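Long-range contact in dihydrofolate reductase (Enterococcus faecalis, PDB 4M7V), which catalyses the NADPH-dependent reduction of dihydrofolate to tetrahydrofolate, a reaction thought to supply glycine, purine and DNA-precursor synthesis: residues C118-R123 against T166-D171. Residues are numbered along the deposited sequence; the frame is centred on the assembly and turned at random.
Sequences CDVLYR and TYHRND
Leu-121 and Tyr-167 form an antiparallel hydrogen-bonded pair: Leu-121 N reaches Tyr-167 O at 2.9 Å, and Tyr-167 N reaches Leu-121 O at 2.8 Å. Their apolar side chains meet at CB, Leu-121 CB lying 4.0 Å from Tyr-167 CB. Each carbonyl also takes a CA-H contact, Tyr-167 O from Val-120 CA and Leu-121 O from Thr-166 CA, while His-168 ND1 adds a weak bond to Tyr-167 O. Beta-branched Val-120 and Thr-166 suit the extended backbone, and Val-120 CG1 meets Thr-166 CG2 at 3.8 Å; Thr-166 OG1 lies at the ring edge of Tyr-122. On the other face of the sheet, tyrosine joins an apolar ring to a polar hydroxyl: Tyr-167 OH hydrogen-bonds Glu-165 OE2, to which Arg-123 brings the opposite charge in a salt bridge. Where the strands part, the long side chain of Arg-169 reaches across to the turn before strand 120-126. Its chain, bent at chi3 (85°), brings NH1 within 2.8 Å of Cys-118 O, which lies in the guanidinium plane; NH1 also bonds weakly to Ile-115 O. Strands 162-169 and 120-126 of the dihydrofolate reductase sheet are thereby joined, backbone bonds setting the register and an arginine satisfying a loop carbonyl beyond them.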
loop_
_atom_site.group_PDB
_atom_site.type_symbol
_atom_site.label_atom_id
_atom_site.label_comp_id
_atom_site.label_asym_id
_atom_site.label_seq_id
_atom_site.Cartn_x
_atom_site.Cartn_y
_atom_site.Cartn_z
ATOM N N CYS A 118 -1.035 10.916 5.183
ATOM C CA CYS A 118 -0.325 10.749 3.910
ATOM C C CYS A 118 -0.377 11.983 3.017
ATOM O O CYS A 118 -1.273 12.810 3.139
ATOM C CB CYS A 118 -0.884 9.549 3.146
ATOM S SG CYS A 118 -0.415 7.937 3.841
ATOM N N ASP A 119 0.586 12.097 2.111
ATOM C CA ASP A 119 0.630 13.222 1.192
ATOM C C ASP A 119 0.233 12.820 -0.211
ATOM O O ASP A 119 -0.176 13.658 -1.002
ATOM C CB ASP A 119 2.021 13.831 1.151
ATOM C CG ASP A 119 2.449 14.353 2.481
ATOM O OD1 ASP A 119 1.684 15.153 3.068
ATOM O OD2 ASP A 119 3.525 13.929 2.956
ATOM N N VAL A 120 0.388 11.540 -0.526
ATOM C CA VAL A 120 0.109 11.046 -1.858
ATOM C C VAL A 120 -0.626 9.724 -1.743
ATOM O O VAL A 120 -0.341 8.933 -0.831
ATOM C CB VAL A 120 1.400 10.855 -2.683
ATOM C CG1 VAL A 120 1.075 10.352 -4.080
ATOM C CG2 VAL A 120 2.202 12.152 -2.757
ATOM N N LEU A 121 -1.593 9.504 -2.639
ATOM C CA LEU A 121 -2.223 8.197 -2.807
ATOM C C LEU A 121 -1.906 7.637 -4.188
ATOM O O LEU A 121 -2.103 8.320 -5.208
ATOM C CB LEU A 121 -3.734 8.285 -2.626
ATOM C CG LEU A 121 -4.236 8.843 -1.294
ATOM C CD1 LEU A 121 -5.754 8.720 -1.191
ATOM C CD2 LEU A 121 -3.556 8.138 -0.124
ATOM N N TYR A 122 -1.401 6.404 -4.216
ATOM C CA TYR A 122 -1.300 5.648 -5.455
ATOM C C TYR A 122 -2.254 4.467 -5.426
ATOM O O TYR A 122 -2.158 3.604 -4.551
ATOM C CB TYR A 122 0.102 5.117 -5.693
ATOM C CG TYR A 122 1.207 6.126 -5.602
ATOM C CD1 TYR A 122 2.086 6.107 -4.536
ATOM C CD2 TYR A 122 1.397 7.073 -6.596
ATOM C CE1 TYR A 122 3.119 7.013 -4.448
ATOM C CE2 TYR A 122 2.434 7.979 -6.521
ATOM C CZ TYR A 122 3.290 7.942 -5.439
ATOM O OH TYR A 122 4.321 8.833 -5.336
ATOM N N ARG A 123 -3.138 4.403 -6.409
ATOM C CA ARG A 123 -4.105 3.330 -6.476
ATOM C C ARG A 123 -4.115 2.700 -7.860
ATOM O O ARG A 123 -4.092 3.409 -8.883
ATOM C CB ARG A 123 -5.485 3.863 -6.124
ATOM C CG ARG A 123 -6.615 2.937 -6.489
ATOM C CD ARG A 123 -7.934 3.451 -5.936
ATOM N NE ARG A 123 -8.625 4.356 -6.851
ATOM C CZ ARG A 123 -9.926 4.626 -6.767
ATOM N NH1 ARG A 123 -10.655 4.049 -5.818
ATOM N NH2 ARG A 123 -10.505 5.435 -7.648
ATOM N N THR A 166 -3.081 8.695 -9.165
ATOM C CA THR A 166 -2.323 9.425 -8.157
ATOM C C THR A 166 -3.145 10.586 -7.622
ATOM O O THR A 166 -3.670 11.387 -8.395
ATOM C CB THR A 166 -1.001 9.963 -8.730
ATOM O OG1 THR A 166 -0.282 8.888 -9.348
ATOM C CG2 THR A 166 -0.157 10.572 -7.637
ATOM N N TYR A 167 -3.277 10.660 -6.300
ATOM C CA TYR A 167 -3.964 11.775 -5.646
ATOM C C TYR A 167 -2.970 12.535 -4.760
ATOM O O TYR A 167 -2.073 11.925 -4.159
ATOM C CB TYR A 167 -5.161 11.301 -4.804
ATOM C CG TYR A 167 -6.200 10.469 -5.545
ATOM C CD1 TYR A 167 -5.910 9.175 -5.977
ATOM C CD2 TYR A 167 -7.475 10.966 -5.790
ATOM C CE1 TYR A 167 -6.844 8.419 -6.644
ATOM C CE2 TYR A 167 -8.429 10.207 -6.459
ATOM C CZ TYR A 167 -8.105 8.937 -6.879
ATOM O OH TYR A 167 -9.020 8.176 -7.544
ATOM N N HIS A 168 -3.115 13.864 -4.743
ATOM C CA HIS A 168 -2.434 14.756 -3.811
ATOM C C HIS A 168 -3.508 15.387 -2.939
ATOM O O HIS A 168 -4.697 15.186 -3.188
ATOM C CB HIS A 168 -1.636 15.826 -4.541
ATOM C CG HIS A 168 -0.509 15.298 -5.373
ATOM N ND1 HIS A 168 -0.022 14.008 -5.251
ATOM C CD2 HIS A 168 0.249 15.883 -6.331
ATOM C CE1 HIS A 168 0.975 13.830 -6.098
ATOM N NE2 HIS A 168 1.160 14.955 -6.770
ATOM N N ARG A 169 -3.113 16.143 -1.916
ATOM C CA ARG A 169 -4.105 16.761 -1.023
ATOM C C ARG A 169 -4.540 18.168 -1.438
ATOM O O ARG A 169 -3.795 18.907 -2.083
ATOM C CB ARG A 169 -3.575 16.820 0.419
ATOM C CG ARG A 169 -3.323 15.461 1.041
ATOM C CD ARG A 169 -3.010 15.573 2.510
ATOM N NE ARG A 169 -4.194 15.612 3.367
ATOM C CZ ARG A 169 -4.537 14.621 4.181
ATOM N NH1 ARG A 169 -3.789 13.523 4.221
ATOM N NH2 ARG A 169 -5.615 14.719 4.959
ATOM N N ASN A 170 -5.781 18.490 -1.080
ATOM C CA ASN A 170 -6.259 19.857 -0.901
ATOM C C ASN A 170 -5.366 20.560 0.107
ATOM O O ASN A 170 -4.504 21.371 -0.240
ATOM C CB ASN A 170 -7.696 19.865 -0.365
ATOM C CG ASN A 170 -8.699 19.308 -1.341
ATOM O OD1 ASN A 170 -9.735 19.915 -1.576
ATOM N ND2 ASN A 170 -8.401 18.166 -1.922
ATOM N N ASP A 171 -5.626 20.225 1.372
ATOM C CA ASP A 171 -4.735 20.471 2.498
ATOM C C ASP A 171 -5.313 19.786 3.736
ATOM O O ASP A 171 -5.790 18.648 3.664
ATOM C CB ASP A 171 -4.542 21.961 2.752
ATOM C CG ASP A 171 -3.123 22.427 2.452
ATOM O OD1 ASP A 171 -2.425 21.762 1.649
ATOM O OD2 ASP A 171 -2.715 23.466 3.025
#